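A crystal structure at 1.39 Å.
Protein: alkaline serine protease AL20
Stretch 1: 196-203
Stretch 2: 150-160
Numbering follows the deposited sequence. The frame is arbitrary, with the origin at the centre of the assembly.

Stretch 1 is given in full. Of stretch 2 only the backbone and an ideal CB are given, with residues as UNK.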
# COMPACT_ATOMS: atom_id res chain seq x y z
N ASN A 196 -19.56 24.65 -2.03
CA ASN A 196 -20.36 23.82 -2.93
C ASN A 196 -19.63 23.30 -4.18
O ASN A 196 -20.24 23.15 -5.25
CB ASN A 196 -21.65 24.55 -3.34
CG ASN A 196 -22.52 24.89 -2.16
OD1 ASN A 196 -23.23 25.90 -2.17
ND2 ASN A 196 -22.46 24.08 -1.12
N VAL A 197 -18.34 23.03 -4.06
CA VAL A 197 -17.61 22.29 -5.09
C VAL A 197 -16.87 21.14 -4.41
O VAL A 197 -16.16 21.34 -3.43
CB VAL A 197 -16.64 23.20 -5.89
CG1 VAL A 197 -15.90 22.39 -6.97
CG2 VAL A 197 -17.40 24.35 -6.56
N MET A 198 -17.08 19.93 -4.93
CA MET A 198 -16.40 18.74 -4.42
C MET A 198 -15.29 18.33 -5.39
O MET A 198 -15.52 18.23 -6.60
CB MET A 198 -17.39 17.59 -4.30
CG MET A 198 -16.75 16.28 -3.83
SD MET A 198 -16.36 16.27 -2.07
CE MET A 198 -18.03 16.13 -1.41
N PHE A 199 -14.10 18.08 -4.84
CA PHE A 199 -12.99 17.60 -5.64
C PHE A 199 -12.77 16.13 -5.42
O PHE A 199 -12.94 15.61 -4.31
CB PHE A 199 -11.72 18.42 -5.38
CG PHE A 199 -11.86 19.83 -5.83
CD1 PHE A 199 -12.42 20.79 -5.00
CD2 PHE A 199 -11.50 20.19 -7.13
CE1 PHE A 199 -12.60 22.11 -5.44
CE2 PHE A 199 -11.69 21.51 -7.58
CZ PHE A 199 -12.24 22.46 -6.74
N GLY A 200 -12.41 15.46 -6.51
CA GLY A 200 -12.11 14.05 -6.49
C GLY A 200 -10.87 13.79 -7.30
O GLY A 200 -10.62 14.46 -8.29
N PRO A 201 -10.07 12.80 -6.89
CA PRO A 201 -8.81 12.56 -7.59
C PRO A 201 -8.99 11.93 -8.96
O PRO A 201 -9.97 11.21 -9.21
CB PRO A 201 -8.08 11.58 -6.65
CG PRO A 201 -9.21 10.83 -5.98
CD PRO A 201 -10.26 11.88 -5.74
N TYR A 202 -8.03 12.17 -9.84
CA TYR A 202 -8.05 11.52 -11.14
C TYR A 202 -7.76 10.03 -10.98
O TYR A 202 -6.78 9.63 -10.35
CB TYR A 202 -7.04 12.18 -12.11
CG TYR A 202 -7.10 11.58 -13.49
CD1 TYR A 202 -6.13 10.67 -13.91
CD2 TYR A 202 -8.16 11.89 -14.35
CE1 TYR A 202 -6.20 10.10 -15.18
CE2 TYR A 202 -8.23 11.31 -15.62
CZ TYR A 202 -7.24 10.43 -16.02
OH TYR A 202 -7.32 9.85 -17.27
N PHE A 203 -8.62 9.20 -11.56
CA PHE A 203 -8.38 7.75 -11.53
C PHE A 203 -7.50 7.38 -12.72
O PHE A 203 -7.99 7.12 -13.83
CB PHE A 203 -9.70 6.97 -11.55
CG PHE A 203 -10.25 6.63 -10.18
CD1 PHE A 203 -9.92 7.36 -9.02
CD2 PHE A 203 -11.15 5.58 -10.05
CE1 PHE A 203 -10.45 7.00 -7.76
CE2 PHE A 203 -11.70 5.24 -8.80
CZ PHE A 203 -11.35 5.95 -7.66
N UNK A 150 -11.22 21.40 -14.01
CA UNK A 150 -9.89 21.27 -13.44
C UNK A 150 -9.77 21.95 -12.08
O UNK A 150 -10.40 22.98 -11.82
CB UNK A 150 -8.85 21.85 -14.40
N UNK A 151 -8.95 21.35 -11.22
CA UNK A 151 -8.60 21.95 -9.94
C UNK A 151 -8.10 23.38 -10.17
O UNK A 151 -7.14 23.56 -10.91
CB UNK A 151 -7.54 21.11 -9.22
N UNK A 152 -8.73 24.38 -9.52
CA UNK A 152 -8.21 25.76 -9.67
C UNK A 152 -6.77 25.90 -9.19
O UNK A 152 -6.08 26.84 -9.59
CB UNK A 152 -9.09 26.74 -8.90
N UNK A 153 -6.33 24.98 -8.35
CA UNK A 153 -4.96 24.99 -7.85
C UNK A 153 -3.97 24.35 -8.82
O UNK A 153 -2.76 24.38 -8.58
CB UNK A 153 -4.90 24.27 -6.50
N UNK A 154 -4.48 23.74 -9.88
CA UNK A 154 -3.61 23.21 -10.92
C UNK A 154 -3.16 21.77 -10.74
O UNK A 154 -2.37 21.27 -11.55
CB UNK A 154 -2.37 24.10 -11.02
N UNK A 155 -3.66 21.09 -9.71
CA UNK A 155 -3.37 19.66 -9.56
C UNK A 155 -4.24 18.87 -10.53
O UNK A 155 -5.09 19.43 -11.22
CB UNK A 155 -3.61 19.20 -8.12
N UNK A 156 -4.03 17.55 -10.55
CA UNK A 156 -4.79 16.67 -11.44
C UNK A 156 -6.20 16.35 -10.93
O UNK A 156 -6.97 15.66 -11.61
CB UNK A 156 -4.02 15.36 -11.64
N UNK A 157 -6.56 16.83 -9.74
CA UNK A 157 -7.93 16.59 -9.26
C UNK A 157 -8.95 17.34 -10.12
O UNK A 157 -8.58 18.24 -10.91
CB UNK A 157 -8.07 17.02 -7.80
N UNK A 158 -10.21 16.96 -9.99
CA UNK A 158 -11.31 17.64 -10.69
C UNK A 158 -12.40 18.00 -9.71
O UNK A 158 -12.56 17.33 -8.68
CB UNK A 158 -11.88 16.77 -11.81
N UNK A 159 -13.15 19.05 -10.03
CA UNK A 159 -14.23 19.50 -9.19
C UNK A 159 -15.57 19.42 -9.89
O UNK A 159 -15.66 19.60 -11.10
CB UNK A 159 -13.97 20.93 -8.72
N UNK A 160 -16.61 19.13 -9.10
CA UNK A 160 -17.98 19.22 -9.58
C UNK A 160 -18.84 20.05 -8.63
O UNK A 160 -18.56 20.11 -7.44
CB UNK A 160 -18.58 17.82 -9.75

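The two segments pair as antiparallel strands, 198 opposite 160 and 200 opposite 158, and a loop precedes them in stretch 2. At position 150 CA-to-CB points away from stretch 1, so nothing there restricts the choice; it is N150.

Position 151 points sideways, its ideal CB 4.5 Å from F199 CE2. It opens a turn, where a short acceptor such as Asp, Asn or Ser suits the free amides that follow. It is D151: D151 OD1 accepts from N of 153 (3.0 Å) and OD2 from N of 155 (3.0 Å). At position 152, phi of -60° permits proline, though many residues would fit. P152 lays its CD 3.5 Å from F199 CE2, an apolar contact.

Positions 153 to 155 lie beyond reach of stretch 1. The first tolerates almost anything and is M153. At 154, phi/psi of 90/4 would jam a CB against the preceding carbonyl, calling for glycine; G154 closes the type I turn. At 155 stretch 1 sets no limit, and a small polar residue could serve the loop; it is S155, whose OG donates to D151 OD2 (2.7 Å) and accepts from N of 157 (3.2 Å).

Position 156 points sideways, with its ideal CB 4.4 Å from Y202 CB. Small or polar residues would suit, the amide of Y202 being a donor nearby. S156 uses it through water 1, which lies 2.8 Å from both S156 OG and Y202 N and accepts from the latter.

At position 157 the ideal CB lies 3.6 Å from G200 O and 4.6 Å from F199 CB, favouring a compact side chain such as Val, Thr or Ser. T157 brings CG2 to 4.1 Å from P201 CA and OG1 to 4.0 Å from F199 CD2.

Position 158 is tied by its backbone to G200, N to O at 3.1 Å and O to N at 2.9 Å. Its CB shares a sheet face with M198, and as G200 has no side chain, several longer residues are conceivable. Q158 sends NE2 to water 2 (2.9 Å), which donates to G200 O (3.1 Å).

Position 159 is the most restricted. An ideal CB would sit 2.6 Å from F199 CE2 and 3.0 Å from V197 CG1, both clashes, so only glycine suits. G159 lets F199 CD2 approach its CA to 3.5 Å, and that CA makes a C-H...O contact with M198 O (3.2 Å).

Position 160 bonds to M198 in both directions, N to O and O to N, each 2.9 Å. Its CB lies on the M198 face, where Val, Ile, Leu or Met would suit. I160 sets CG1 4.3 Å from M198 CB.

Stretch 2 150-160: NDPMGSSTQGI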
# COMPACT_ATOMS: atom_id res chain seq x y z
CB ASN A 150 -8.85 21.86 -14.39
CG ASN A 150 -8.65 21.01 -15.63
OD1 ASN A 150 -8.23 21.52 -16.68
ND2 ASN A 150 -8.93 19.72 -15.54
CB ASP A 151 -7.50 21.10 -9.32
CG ASP A 151 -6.96 21.68 -8.03
OD1 ASP A 151 -7.68 22.51 -7.42
OD2 ASP A 151 -5.84 21.29 -7.64
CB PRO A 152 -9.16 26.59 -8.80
CG PRO A 152 -9.81 25.63 -7.86
CD PRO A 152 -9.92 24.34 -8.66
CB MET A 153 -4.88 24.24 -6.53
CG MET A 153 -5.73 24.82 -5.46
SD MET A 153 -4.67 24.90 -4.04
CE MET A 153 -3.82 26.32 -4.59
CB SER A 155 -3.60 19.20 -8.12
OG SER A 155 -4.94 18.80 -7.89
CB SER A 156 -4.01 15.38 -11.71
OG SER A 156 -3.83 14.67 -10.50
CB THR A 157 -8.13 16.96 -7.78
OG1 THR A 157 -7.99 18.38 -7.64
CG2 THR A 157 -7.11 16.25 -6.91
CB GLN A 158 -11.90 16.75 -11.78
CG GLN A 158 -10.89 16.26 -12.80
CD GLN A 158 -11.57 15.55 -13.95
OE1 GLN A 158 -11.78 16.13 -15.01
NE2 GLN A 158 -11.96 14.30 -13.73
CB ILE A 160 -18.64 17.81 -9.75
CG1 ILE A 160 -18.62 17.00 -8.43
CG2 ILE A 160 -17.98 17.05 -10.89
CD1 ILE A 160 -19.39 15.68 -8.47
O HOH W 1 -5.84 13.60 -8.87
O HOH W 2 -11.26 13.24 -11.11
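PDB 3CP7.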